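Local coordinates for conserved domain protein (Porphyromonas gingivalis, PDB 3PNN), which is probably a cytoplasmic glycosyltransferase with a Rossmann-like alpha/beta/alpha fold, inferred to form glycosidic linkages from an activated sugar, at residues Tyr127-Phe132 with Ser214-Trp218; Val134-Lys138 with Val264-Asp268; Gly153-Thr159 with Glu209-Met215; Ser161-Val166 with Thr277-Asp281; Arg190-Ile195 with Thr206-Asp210. All blocks are in the same frame, centred on the assembly; numbering follows the deposited sequence.

Interaction 1. Residues Tyr127-Phe132 with Ser214-Trp218; sequences YGRNGF and SMNMW
The phenol oxygen of Tyr-127 is gripped by two partners. It donates to the carbonyl O of Met-215, with OH and O 2.9 Å apart, and it accepts a hydrogen bond from the backbone N of Asn-122. This pins the residue just ahead of helix 129-140 to the corner between strands 212-215 and 217-220, in the Rossmann-like core. Met-215 O lies in the plane of the Tyr-127 ring, at its edge. The hydroxyl is tilted 17° from the plane of that carbonyl.

Met-217, a selenomethionine in this crystal, reaches from the strand to the helix. Its CG stands anti to the backbone N (chi1 177°), and this sends the chain out past the tyrosine in the opposite sense. CB meets Tyr-127 CE1 at 3.7 Å. SE lies oblique to the same ring, 4.5 Å from its centroid, a Met-aromatic contact. Gly-131, on the first turn, lets the end of Met-217 lie close to the backbone.

At the corner, Ser-214 OG accepts from Asn-216 N in an ST turn. The contact is buried, and Phe-132 also packs on helix 35-46. The bend at chi3 of Met-217 turns its methyl onto the Phe-132 ring: CE sits over the centre of one face, 3.5 Å from the centroid, in a CH-pi contact.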
# COMPACT_ATOMS: atom_id res chain seq x y z
N TYR A 127 -9.36 -1.56 -2.86
CA TYR A 127 -9.21 -0.19 -3.34
C TYR A 127 -10.32 0.26 -4.31
O TYR A 127 -10.60 1.45 -4.43
CB TYR A 127 -7.84 -0.05 -4.00
CG TYR A 127 -6.71 -0.14 -3.01
CD1 TYR A 127 -6.33 0.97 -2.26
CD2 TYR A 127 -6.03 -1.34 -2.80
CE1 TYR A 127 -5.30 0.90 -1.33
CE2 TYR A 127 -4.99 -1.42 -1.87
CZ TYR A 127 -4.62 -0.29 -1.15
OH TYR A 127 -3.60 -0.35 -0.23
N GLY A 128 -10.94 -0.70 -4.99
CA GLY A 128 -12.00 -0.40 -5.94
C GLY A 128 -11.49 -0.16 -7.36
O GLY A 128 -10.39 0.36 -7.56
N ARG A 129 -12.29 -0.53 -8.35
CA ARG A 129 -11.84 -0.51 -9.73
C ARG A 129 -11.32 0.84 -10.20
O ARG A 129 -10.28 0.91 -10.87
CB ARG A 129 -12.96 -0.97 -10.66
CG ARG A 129 -12.53 -1.08 -12.11
CD ARG A 129 -13.64 -1.77 -12.90
NE ARG A 129 -13.30 -1.90 -14.31
CZ ARG A 129 -14.15 -2.31 -15.25
NH1 ARG A 129 -15.40 -2.61 -14.91
NH2 ARG A 129 -13.76 -2.41 -16.52
N ASN A 130 -12.03 1.92 -9.88
CA ASN A 130 -11.60 3.24 -10.36
C ASN A 130 -10.26 3.72 -9.78
O ASN A 130 -9.58 4.56 -10.39
CB ASN A 130 -12.70 4.29 -10.16
CG ASN A 130 -12.39 5.56 -10.90
OD1 ASN A 130 -12.45 5.61 -12.14
ND2 ASN A 130 -12.07 6.60 -10.16
N GLY A 131 -9.89 3.20 -8.60
CA GLY A 131 -8.58 3.47 -8.03
C GLY A 131 -7.50 2.98 -8.97
O GLY A 131 -6.56 3.70 -9.30
N PHE A 132 -7.62 1.72 -9.41
CA PHE A 132 -6.69 1.20 -10.41
C PHE A 132 -6.74 1.94 -11.74
O PHE A 132 -5.71 2.13 -12.39
CB PHE A 132 -6.90 -0.31 -10.62
CG PHE A 132 -6.59 -1.10 -9.40
CD1 PHE A 132 -5.28 -1.49 -9.13
CD2 PHE A 132 -7.58 -1.40 -8.47
CE1 PHE A 132 -4.97 -2.20 -7.99
CE2 PHE A 132 -7.29 -2.12 -7.33
CZ PHE A 132 -5.97 -2.52 -7.08
N SER A 214 -4.23 9.00 2.67
CA SER A 214 -3.55 7.93 1.95
C SER A 214 -4.04 6.58 2.47
O SER A 214 -4.24 6.42 3.68
CB SER A 214 -2.03 8.04 2.15
OG SER A 214 -1.38 6.86 1.70
N MSE A 215 -4.23 5.62 1.56
CA MSE A 215 -4.50 4.23 1.95
C MSE A 215 -3.38 3.35 1.41
O MSE A 215 -3.55 2.14 1.19
CB MSE A 215 -5.87 3.74 1.45
CG MSE A 215 -7.05 4.58 1.98
SE MSE A 215 -7.12 4.61 3.94
CE MSE A 215 -7.55 2.75 4.25
N ASN A 216 -2.22 3.97 1.22
CA ASN A 216 -1.01 3.29 0.72
C ASN A 216 -1.16 2.78 -0.72
O ASN A 216 -0.63 1.72 -1.06
CB ASN A 216 -0.59 2.15 1.65
CG ASN A 216 0.87 2.26 2.09
OD1 ASN A 216 1.45 3.35 2.12
ND2 ASN A 216 1.47 1.12 2.45
N MSE A 217 -1.87 3.53 -1.55
CA MSE A 217 -1.89 3.27 -2.99
C MSE A 217 -1.11 4.39 -3.68
O MSE A 217 -1.61 5.51 -3.81
CB MSE A 217 -3.34 3.22 -3.52
CG MSE A 217 -3.46 3.02 -5.04
SE MSE A 217 -5.35 2.64 -5.55
CE MSE A 217 -5.07 0.98 -6.51
N TRP A 218 0.11 4.09 -4.13
CA TRP A 218 1.01 5.11 -4.67
C TRP A 218 1.38 4.78 -6.11
O TRP A 218 1.29 3.62 -6.52
CB TRP A 218 2.32 5.09 -3.89
CG TRP A 218 2.18 5.34 -2.44
CD1 TRP A 218 2.06 4.42 -1.44
CD2 TRP A 218 2.16 6.62 -1.81
NE1 TRP A 218 1.96 5.05 -0.22
CE2 TRP A 218 2.02 6.41 -0.43
CE3 TRP A 218 2.24 7.93 -2.30
CZ2 TRP A 218 1.95 7.46 0.49
CZ3 TRP A 218 2.19 8.99 -1.38
CH2 TRP A 218 2.04 8.74 -0.01

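Interaction 2. Residues Val134-Lys138 with Val264-Asp268; sequences VLARK and VEVLD
Helix segment 134-138 runs over strand segment 264-268 at 143° between their N-to-C directions, with the two short axes 9.8 Å apart at closest approach. This is helix-on-sheet packing of the alpha/beta/alpha kind. Helix 129-140 covers strand 263-268 and its parallel neighbour, strand 148-155.

Leu-267 is the main apolar residue on the strand side. Its CG lies anti to the carbonyl carbon (chi1 -51°), and the side chain reaches the helix. CD1 fits among the atoms of one helical turn. It is 3.8 Å from Val-134 O and 3.9 Å from Lys-138 CB, and it also meets the backbone of Leu-135 at CA. Val-134 comes from the other segment and slides past Leu-267 in the opposite direction. Its CG2 branch makes the touch, 4.0 Å from Leu-267 CB. The carbonyl of Val-134 is already used within the helix, where it accepts from Lys-138 N.

The polar part of the contact lies one turn along the helix from Val-134. Lys-138 bends at chi2 (71°), and its amino end comes to Glu-265, whose chain is extended. The lysine CE also lies near Glu-265 OE1, at 3.3 Å. Val-134 and Lys-138 also touch strand 148-155, at Val-152 and Cys-150. The contact lies at the protein surface. Its salt bridge joins Lys-138 NZ to Glu-265 OE1 at 2.7 Å, with NZ nearly in line with the carboxylate C-O bond.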
# COMPACT_ATOMS: atom_id res chain seq x y z
N VAL A 134 -7.57 5.25 -12.41
CA VAL A 134 -6.92 6.56 -12.41
C VAL A 134 -5.41 6.41 -12.24
O VAL A 134 -4.62 7.16 -12.82
CB VAL A 134 -7.48 7.52 -11.32
CG1 VAL A 134 -8.98 7.81 -11.60
CG2 VAL A 134 -7.27 6.95 -9.92
N LEU A 135 -5.01 5.40 -11.47
CA LEU A 135 -3.58 5.19 -11.22
C LEU A 135 -2.84 4.73 -12.47
O LEU A 135 -1.76 5.25 -12.82
CB LEU A 135 -3.39 4.18 -10.08
CG LEU A 135 -1.98 3.91 -9.55
CD1 LEU A 135 -1.29 5.21 -9.20
CD2 LEU A 135 -2.13 3.01 -8.33
N ALA A 136 -3.41 3.74 -13.16
CA ALA A 136 -2.80 3.26 -14.38
C ALA A 136 -2.69 4.40 -15.41
O ALA A 136 -1.66 4.56 -16.07
CB ALA A 136 -3.61 2.09 -14.96
N ARG A 137 -3.75 5.19 -15.55
CA ARG A 137 -3.72 6.28 -16.51
C ARG A 137 -2.58 7.26 -16.19
O ARG A 137 -1.85 7.69 -17.09
CB ARG A 137 -5.05 7.03 -16.55
CG ARG A 137 -5.05 8.14 -17.59
CD ARG A 137 -6.43 8.77 -17.76
NE ARG A 137 -6.89 9.45 -16.56
CZ ARG A 137 -8.05 10.11 -16.49
NH1 ARG A 137 -8.84 10.17 -17.55
NH2 ARG A 137 -8.41 10.73 -15.38
N LYS A 138 -2.44 7.63 -14.93
CA LYS A 138 -1.39 8.57 -14.53
C LYS A 138 0.01 7.98 -14.75
O LYS A 138 0.91 8.66 -15.26
CB LYS A 138 -1.59 9.01 -13.08
CG LYS A 138 -0.48 9.92 -12.51
CD LYS A 138 -0.49 11.33 -13.10
CE LYS A 138 0.66 12.15 -12.46
NZ LYS A 138 0.60 13.59 -12.86
N VAL A 264 3.82 15.16 -5.88
CA VAL A 264 2.93 14.01 -5.85
C VAL A 264 1.54 14.53 -6.18
O VAL A 264 0.99 15.32 -5.42
CB VAL A 264 2.92 13.33 -4.46
CG1 VAL A 264 1.93 12.16 -4.44
CG2 VAL A 264 4.34 12.85 -4.06
N GLU A 265 0.98 14.11 -7.30
CA GLU A 265 -0.40 14.50 -7.62
C GLU A 265 -1.36 13.58 -6.89
O GLU A 265 -1.21 12.35 -6.93
CB GLU A 265 -0.68 14.47 -9.13
CG GLU A 265 -2.17 14.76 -9.43
CD GLU A 265 -2.54 14.73 -10.92
OE1 GLU A 265 -1.68 14.40 -11.76
OE2 GLU A 265 -3.71 15.05 -11.24
N VAL A 266 -2.36 14.16 -6.24
CA VAL A 266 -3.37 13.37 -5.53
C VAL A 266 -4.56 13.13 -6.46
O VAL A 266 -5.21 14.08 -6.91
CB VAL A 266 -3.85 14.06 -4.24
CG1 VAL A 266 -4.93 13.21 -3.54
CG2 VAL A 266 -2.68 14.31 -3.30
N LEU A 267 -4.84 11.86 -6.77
CA LEU A 267 -5.89 11.51 -7.72
C LEU A 267 -7.16 11.21 -6.93
O LEU A 267 -7.19 10.29 -6.13
CB LEU A 267 -5.47 10.29 -8.54
CG LEU A 267 -4.08 10.41 -9.19
CD1 LEU A 267 -3.61 9.05 -9.72
CD2 LEU A 267 -4.10 11.43 -10.33
N ASP A 268 -8.20 12.01 -7.16
CA ASP A 268 -9.43 11.87 -6.37
C ASP A 268 -10.38 10.82 -6.97
O ASP A 268 -11.33 11.17 -7.67
CB ASP A 268 -10.14 13.23 -6.25
CG ASP A 268 -11.24 13.24 -5.18
OD1 ASP A 268 -11.41 12.22 -4.46
OD2 ASP A 268 -11.93 14.28 -5.05

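Interaction 3. Residues Gly153-Thr159 with Glu209-Met215; sequences GYRVGNT and EDAPVSM
Tyr-154 and Val-213 bond to each other twice through their backbones. Tyr-154 N donates to Val-213 O at 3.1 Å, in the carbonyl plane and almost perfectly straight (179°). Val-213 N returns a bond to Tyr-154 O at 2.8 Å. Two more bonds follow beyond the strand: Val-156 N to Ala-211 O, and Gly-157 N to Glu-209 O.

Tyr-154 and Val-213 share one face. Val-213 CG1 also meets Val-156 CB at 3.7 Å, the two side chains crossing at about a right angle. The Tyr-154 ring meets Met-215 obliquely, with CD2 3.6 Å from Met-215 CG. Arg-155 lies on the other face with Pro-212. Its CG rests against Asp-210, while its NH2 forms a salt bridge with Asp-268.

Further out, Tyr-154 OH is held by Tyr-127 O. The 3-10 turn is closed by Thr-159, whose N and OG1 both bond to Val-156 O. OG1 lies between the backbone N and the carbonyl carbon (chi1 72°), within reach of that oxygen. Glu-209 OE1 forms a salt bridge with Arg-190 NH1. The arrangement is an antiparallel pair with a 3-10 turn, adding strand 212-215 to the end of strand 148-155, which also pairs with 217-220 and 263-268 of the Rossmann-like domain.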
# COMPACT_ATOMS: atom_id res chain seq x y z
N GLY A 153 -6.12 9.29 -3.61
CA GLY A 153 -6.69 9.79 -2.38
C GLY A 153 -8.06 9.19 -2.10
O GLY A 153 -8.84 8.94 -3.03
N TYR A 154 -8.34 8.95 -0.82
CA TYR A 154 -9.67 8.58 -0.34
C TYR A 154 -10.13 9.64 0.67
O TYR A 154 -9.33 10.46 1.11
CB TYR A 154 -9.63 7.19 0.28
CG TYR A 154 -9.38 6.13 -0.78
CD1 TYR A 154 -10.45 5.51 -1.43
CD2 TYR A 154 -8.08 5.82 -1.19
CE1 TYR A 154 -10.24 4.56 -2.42
CE2 TYR A 154 -7.86 4.87 -2.19
CZ TYR A 154 -8.94 4.25 -2.80
OH TYR A 154 -8.72 3.32 -3.80
N ARG A 155 -11.42 9.63 1.02
CA ARG A 155 -11.93 10.59 2.00
C ARG A 155 -12.02 9.92 3.37
O ARG A 155 -12.57 8.83 3.50
CB ARG A 155 -13.30 11.14 1.57
CG ARG A 155 -13.25 12.08 0.35
CD ARG A 155 -13.50 11.37 -0.99
NE ARG A 155 -13.41 12.31 -2.12
CZ ARG A 155 -14.38 13.17 -2.46
NH1 ARG A 155 -15.51 13.19 -1.76
NH2 ARG A 155 -14.22 13.99 -3.50
N VAL A 156 -11.46 10.57 4.39
CA VAL A 156 -11.32 9.92 5.70
C VAL A 156 -12.65 9.41 6.25
O VAL A 156 -12.70 8.31 6.83
CB VAL A 156 -10.65 10.85 6.73
CG1 VAL A 156 -11.55 12.05 7.07
CG2 VAL A 156 -10.29 10.06 8.00
N GLY A 157 -13.72 10.17 6.05
CA GLY A 157 -15.03 9.79 6.59
C GLY A 157 -15.58 8.49 6.03
O GLY A 157 -16.46 7.87 6.61
N ASN A 158 -15.04 8.08 4.88
CA ASN A 158 -15.43 6.82 4.25
C ASN A 158 -14.55 5.65 4.71
O ASN A 158 -14.76 4.51 4.27
CB ASN A 158 -15.32 6.93 2.72
CG ASN A 158 -16.30 7.92 2.12
OD1 ASN A 158 -17.41 8.12 2.63
ND2 ASN A 158 -15.90 8.54 1.03
N THR A 159 -13.57 5.91 5.56
CA THR A 159 -12.59 4.87 5.91
C THR A 159 -12.55 4.52 7.39
O THR A 159 -11.59 3.92 7.86
CB THR A 159 -11.15 5.29 5.51
OG1 THR A 159 -10.68 6.34 6.38
CG2 THR A 159 -11.11 5.77 4.04
N GLU A 209 -15.23 15.45 6.95
CA GLU A 209 -15.60 14.16 6.38
C GLU A 209 -14.85 13.86 5.08
O GLU A 209 -14.53 12.69 4.78
CB GLU A 209 -17.11 14.08 6.13
CG GLU A 209 -17.95 14.07 7.41
CD GLU A 209 -17.90 12.73 8.14
OE1 GLU A 209 -17.64 11.69 7.49
OE2 GLU A 209 -18.12 12.73 9.37
N ASP A 210 -14.60 14.90 4.29
CA ASP A 210 -13.95 14.73 2.98
C ASP A 210 -12.44 14.97 2.99
O ASP A 210 -11.82 15.05 1.94
CB ASP A 210 -14.61 15.64 1.93
CG ASP A 210 -14.45 17.12 2.26
OD1 ASP A 210 -13.93 17.45 3.35
OD2 ASP A 210 -14.84 17.96 1.41
N ALA A 211 -11.85 15.10 4.18
CA ALA A 211 -10.40 15.28 4.28
C ALA A 211 -9.68 14.12 3.58
O ALA A 211 -10.00 12.95 3.80
CB ALA A 211 -9.98 15.35 5.74
N PRO A 212 -8.69 14.45 2.74
CA PRO A 212 -8.01 13.39 1.98
C PRO A 212 -7.09 12.55 2.87
O PRO A 212 -6.41 13.10 3.76
CB PRO A 212 -7.16 14.16 0.96
CG PRO A 212 -7.43 15.63 1.20
CD PRO A 212 -8.11 15.78 2.50
N VAL A 213 -7.06 11.24 2.62
CA VAL A 213 -6.11 10.35 3.31
C VAL A 213 -5.44 9.43 2.32
O VAL A 213 -6.00 9.12 1.26
CB VAL A 213 -6.76 9.50 4.43
CG1 VAL A 213 -7.16 10.40 5.61
CG2 VAL A 213 -7.96 8.72 3.90
N SER A 214 -4.23 9.00 2.67
CA SER A 214 -3.55 7.93 1.95
C SER A 214 -4.04 6.58 2.47
O SER A 214 -4.24 6.42 3.68
CB SER A 214 -2.03 8.04 2.15
OG SER A 214 -1.38 6.86 1.70
N MSE A 215 -4.23 5.62 1.56
CA MSE A 215 -4.50 4.23 1.95
C MSE A 215 -3.38 3.35 1.41
O MSE A 215 -3.55 2.14 1.19
CB MSE A 215 -5.87 3.74 1.45
CG MSE A 215 -7.05 4.58 1.98
SE MSE A 215 -7.12 4.61 3.94
CE MSE A 215 -7.55 2.75 4.25

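Interaction 4. Residues Ser161-Val166 with Thr277-Asp281; sequences SESGGV and TYSDD
The Tyr-278 ring lies along the loop 161-166. Ser-163 C lies over one face of the ring, toward the rim, and the tyrosine hydroxyl reaches Gly-165. This is a loop-to-loop contact at the protein surface. It joins the connection between strands 148-155 and 166-173 to the segment just before helix 282-294.

Tyr-278 OH donates to Gly-165 O at 2.7 Å. The bond lies in the carbonyl plane and uses a lone pair, and Gly-165 O is also near the plane of the ring. Ser-163 CB sits 3.7 Å from Tyr-278 CG, near the root of the ring. Gly-164 passes close to the phenol oxygen, its C 3.3 Å from Tyr-278 OH.

Ser-161 points at the carboxylate of Asp-281. Its OG is anti to the backbone N (chi1 169°) and works in two ways. It accepts from Ser-163 N, which makes an ST turn, and it donates to Asp-281. The other carboxylate oxygen, OD2, takes Tyr-278 N at 2.9 Å from above the carboxylate plane. Asp-281 thus ties its own turn to the facing loop.

At the far end, Val-166 and Thr-277 cross at about a right angle, with Val-166 CG1 4.0 Å from Thr-277 CG2. The serine-aspartate bond has Ser-161 OG 2.9 Å from Asp-281 OD1, on the syn lone pair of that oxygen.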
# COMPACT_ATOMS: atom_id res chain seq x y z
N SER A 161 -14.00 2.96 11.22
CA SER A 161 -14.63 1.75 11.75
C SER A 161 -15.50 2.07 12.95
O SER A 161 -15.12 2.86 13.82
CB SER A 161 -13.58 0.71 12.15
OG SER A 161 -14.19 -0.34 12.90
N GLU A 162 -16.67 1.45 13.02
CA GLU A 162 -17.53 1.61 14.19
C GLU A 162 -16.99 0.86 15.41
O GLU A 162 -17.53 1.00 16.51
CB GLU A 162 -18.95 1.14 13.88
CG GLU A 162 -19.69 2.01 12.88
CD GLU A 162 -21.17 1.69 12.81
OE1 GLU A 162 -21.83 1.68 13.87
OE2 GLU A 162 -21.68 1.46 11.69
N SER A 163 -15.93 0.08 15.22
CA SER A 163 -15.42 -0.78 16.30
C SER A 163 -14.24 -0.19 17.07
O SER A 163 -13.85 -0.70 18.13
CB SER A 163 -15.04 -2.16 15.75
OG SER A 163 -16.20 -2.86 15.33
N GLY A 164 -13.66 0.89 16.56
CA GLY A 164 -12.52 1.51 17.20
C GLY A 164 -11.79 2.46 16.28
O GLY A 164 -12.22 2.70 15.15
N GLY A 165 -10.67 3.00 16.75
CA GLY A 165 -9.92 3.96 15.97
C GLY A 165 -9.15 3.34 14.83
O GLY A 165 -8.80 2.15 14.88
N VAL A 166 -8.88 4.13 13.80
CA VAL A 166 -8.05 3.69 12.70
C VAL A 166 -6.84 4.60 12.54
O VAL A 166 -6.83 5.72 13.02
CB VAL A 166 -8.83 3.61 11.38
CG1 VAL A 166 -9.98 2.61 11.50
CG2 VAL A 166 -9.36 4.99 10.98
N THR A 277 -10.48 -3.82 9.59
CA THR A 277 -9.60 -3.29 10.63
C THR A 277 -9.79 -4.07 11.92
O THR A 277 -8.82 -4.49 12.56
CB THR A 277 -9.85 -1.79 10.89
OG1 THR A 277 -9.89 -1.09 9.65
CG2 THR A 277 -8.75 -1.21 11.76
N TYR A 278 -11.04 -4.26 12.31
CA TYR A 278 -11.40 -5.04 13.48
C TYR A 278 -12.23 -6.21 13.00
O TYR A 278 -12.93 -6.10 11.99
CB TYR A 278 -12.21 -4.19 14.46
CG TYR A 278 -11.46 -3.02 15.04
CD1 TYR A 278 -10.68 -3.16 16.18
CD2 TYR A 278 -11.51 -1.76 14.43
CE1 TYR A 278 -9.98 -2.09 16.72
CE2 TYR A 278 -10.81 -0.69 14.96
CZ TYR A 278 -10.05 -0.86 16.10
OH TYR A 278 -9.36 0.21 16.62
N SER A 279 -12.18 -7.33 13.72
CA SER A 279 -12.89 -8.54 13.29
C SER A 279 -14.37 -8.26 13.04
O SER A 279 -14.96 -8.79 12.09
CB SER A 279 -12.69 -9.69 14.30
OG SER A 279 -13.19 -9.35 15.58
N ASP A 280 -14.97 -7.43 13.88
CA ASP A 280 -16.37 -7.03 13.72
C ASP A 280 -16.67 -6.32 12.40
O ASP A 280 -17.83 -6.26 11.97
CB ASP A 280 -16.81 -6.14 14.89
CG ASP A 280 -17.29 -6.94 16.10
OD1 ASP A 280 -17.66 -8.12 15.93
OD2 ASP A 280 -17.32 -6.37 17.22
N ASP A 281 -15.64 -5.78 11.75
CA ASP A 281 -15.79 -5.13 10.44
C ASP A 281 -16.03 -6.14 9.31
O ASP A 281 -16.50 -5.79 8.24
CB ASP A 281 -14.55 -4.32 10.06
CG ASP A 281 -14.29 -3.15 10.99
OD1 ASP A 281 -15.23 -2.70 11.66
OD2 ASP A 281 -13.13 -2.69 11.05

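Interaction 5. Residues Arg190-Ile195 with Thr206-Asp210; sequences RTDGTI and TLAED
The guanidinium of Arg-190 and the carboxylate of Glu-209 lie nearly coplanar, 15° apart, with the carboxylate at the edge of the guanidinium. Ile-195 CD1 lies over one face of the Glu-209 carboxylate, 3.5 Å from OE2. The grip of the arginine is side-on and double. Arg-190 NE donates to Glu-209 OE2 at 2.9 Å, and Arg-190 NH1 donates to Glu-209 OE1 at 2.8 Å. Both oxygens use their syn lone pairs, so the pair is a bidentate salt bridge. The bend of Arg-190 at chi3 (-68°) turns the NE side of the group to the acid. NH1 also bonds to Gly-157 O, which helps fix the rotation of the guanidinium.

The CG2 branch of Ile-195 touches Leu-207 CB at 4.0 Å. Ile-195 also contacts Val-156 and Leu-160.

The backbones join through Leu-207 N, which donates to Ile-195 O at 2.9 Å. Two waters bridge the rest. One donates to both Gly-193 O and Glu-209 OE2, adding a further bond to that oxygen. The other accepts from Ile-195 N and lies very close to Leu-207 O, a short and less certain bond. Glu-209 thus has bonds to both of its carboxylate oxygens, though it lies at the surface.

A type I' turn from Thr-191 to Thr-194 links strands 179-191 and 194-198. The contact belongs to two successive antiparallel beta hairpins, 179-191 with 194-198 and 194-198 with 204-207.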
# COMPACT_ATOMS: atom_id res chain seq x y z
N ARG A 190 -14.86 8.73 14.60
CA ARG A 190 -15.96 9.68 14.61
C ARG A 190 -16.66 9.52 15.94
O ARG A 190 -17.37 8.54 16.18
CB ARG A 190 -16.95 9.44 13.47
CG ARG A 190 -18.00 10.53 13.36
CD ARG A 190 -19.05 10.25 12.30
NE ARG A 190 -18.51 10.29 10.94
CZ ARG A 190 -18.26 9.21 10.20
NH1 ARG A 190 -17.77 9.35 8.97
NH2 ARG A 190 -18.51 8.00 10.68
N THR A 191 -16.43 10.49 16.82
CA THR A 191 -17.05 10.50 18.14
C THR A 191 -18.18 11.51 18.13
O THR A 191 -17.95 12.72 18.09
CB THR A 191 -16.01 10.81 19.23
OG1 THR A 191 -15.16 11.89 18.80
CG2 THR A 191 -15.14 9.59 19.50
N ASP A 192 -19.40 11.00 18.15
CA ASP A 192 -20.61 11.81 18.04
C ASP A 192 -20.49 12.99 17.06
O ASP A 192 -20.38 14.15 17.47
CB ASP A 192 -21.07 12.30 19.42
CG ASP A 192 -22.54 12.65 19.45
OD1 ASP A 192 -23.15 12.78 18.36
OD2 ASP A 192 -23.10 12.78 20.56
N GLY A 193 -20.52 12.68 15.77
CA GLY A 193 -20.64 13.70 14.74
C GLY A 193 -19.34 14.27 14.18
O GLY A 193 -19.32 14.73 13.05
N THR A 194 -18.27 14.24 14.97
CA THR A 194 -17.02 14.85 14.53
C THR A 194 -15.84 13.87 14.55
O THR A 194 -15.63 13.13 15.51
CB THR A 194 -16.65 16.08 15.38
OG1 THR A 194 -16.21 15.65 16.67
CG2 THR A 194 -17.85 17.00 15.54
N ILE A 195 -15.07 13.89 13.47
CA ILE A 195 -13.92 13.03 13.33
C ILE A 195 -12.72 13.69 14.01
O ILE A 195 -12.36 14.82 13.68
CB ILE A 195 -13.60 12.79 11.84
CG1 ILE A 195 -14.82 12.22 11.11
CG2 ILE A 195 -12.39 11.88 11.69
CD1 ILE A 195 -14.64 12.08 9.59
N THR A 206 -9.49 17.93 14.72
CA THR A 206 -10.63 17.41 13.97
C THR A 206 -10.35 17.36 12.48
O THR A 206 -9.43 18.00 11.98
CB THR A 206 -11.91 18.22 14.23
OG1 THR A 206 -11.73 19.57 13.77
CG2 THR A 206 -12.25 18.23 15.71
N LEU A 207 -11.15 16.57 11.77
CA LEU A 207 -10.98 16.36 10.35
C LEU A 207 -12.35 16.45 9.70
O LEU A 207 -13.32 15.91 10.23
CB LEU A 207 -10.41 14.96 10.10
CG LEU A 207 -8.94 14.71 9.74
CD1 LEU A 207 -7.99 15.77 10.24
CD2 LEU A 207 -8.51 13.32 10.21
N ALA A 208 -12.44 17.12 8.56
CA ALA A 208 -13.67 17.13 7.77
C ALA A 208 -13.96 15.74 7.23
O ALA A 208 -13.05 14.93 7.06
CB ALA A 208 -13.54 18.12 6.62
N GLU A 209 -15.23 15.45 6.95
CA GLU A 209 -15.60 14.16 6.38
C GLU A 209 -14.85 13.86 5.08
O GLU A 209 -14.53 12.69 4.78
CB GLU A 209 -17.11 14.08 6.13
CG GLU A 209 -17.95 14.07 7.41
CD GLU A 209 -17.90 12.73 8.14
OE1 GLU A 209 -17.64 11.69 7.49
OE2 GLU A 209 -18.12 12.73 9.37
N ASP A 210 -14.60 14.90 4.29
CA ASP A 210 -13.95 14.73 2.98
C ASP A 210 -12.44 14.97 2.99
O ASP A 210 -11.82 15.05 1.94
CB ASP A 210 -14.61 15.64 1.93
CG ASP A 210 -14.45 17.12 2.26
OD1 ASP A 210 -13.93 17.45 3.35
OD2 ASP A 210 -14.84 17.96 1.41
O HOH W 1 -17.76 15.11 10.83
O HOH W 2 -15.40 15.98 11.66

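How the interactions relate
Interactions 1 and 2 share helix 129-140 and touch where Met-217 CG meets Leu-135 CD2 at 3.5 Å. Interaction 3 shares Ser-214 and Met-215 with interaction 1, and a salt bridge links it to interaction 2, with Arg-155 NH2 and Asp-268 OD2 2.8 Å apart. Interaction 5 takes Glu-209 and Asp-210 from interaction 3 and continues outward, its centre 24 Å from the centre of the chain. Interaction 4 touches interaction 3 through Thr-159 O and Val-166 CG2, 4.0 Å apart, but stays about 17 Å from interaction 2 between nearest atoms. Asn-216, Met-215 and Thr-277 each have a side chain about 4 Å from bound glycerol, probably from the crystallisation liquor, though it may mark a pocket.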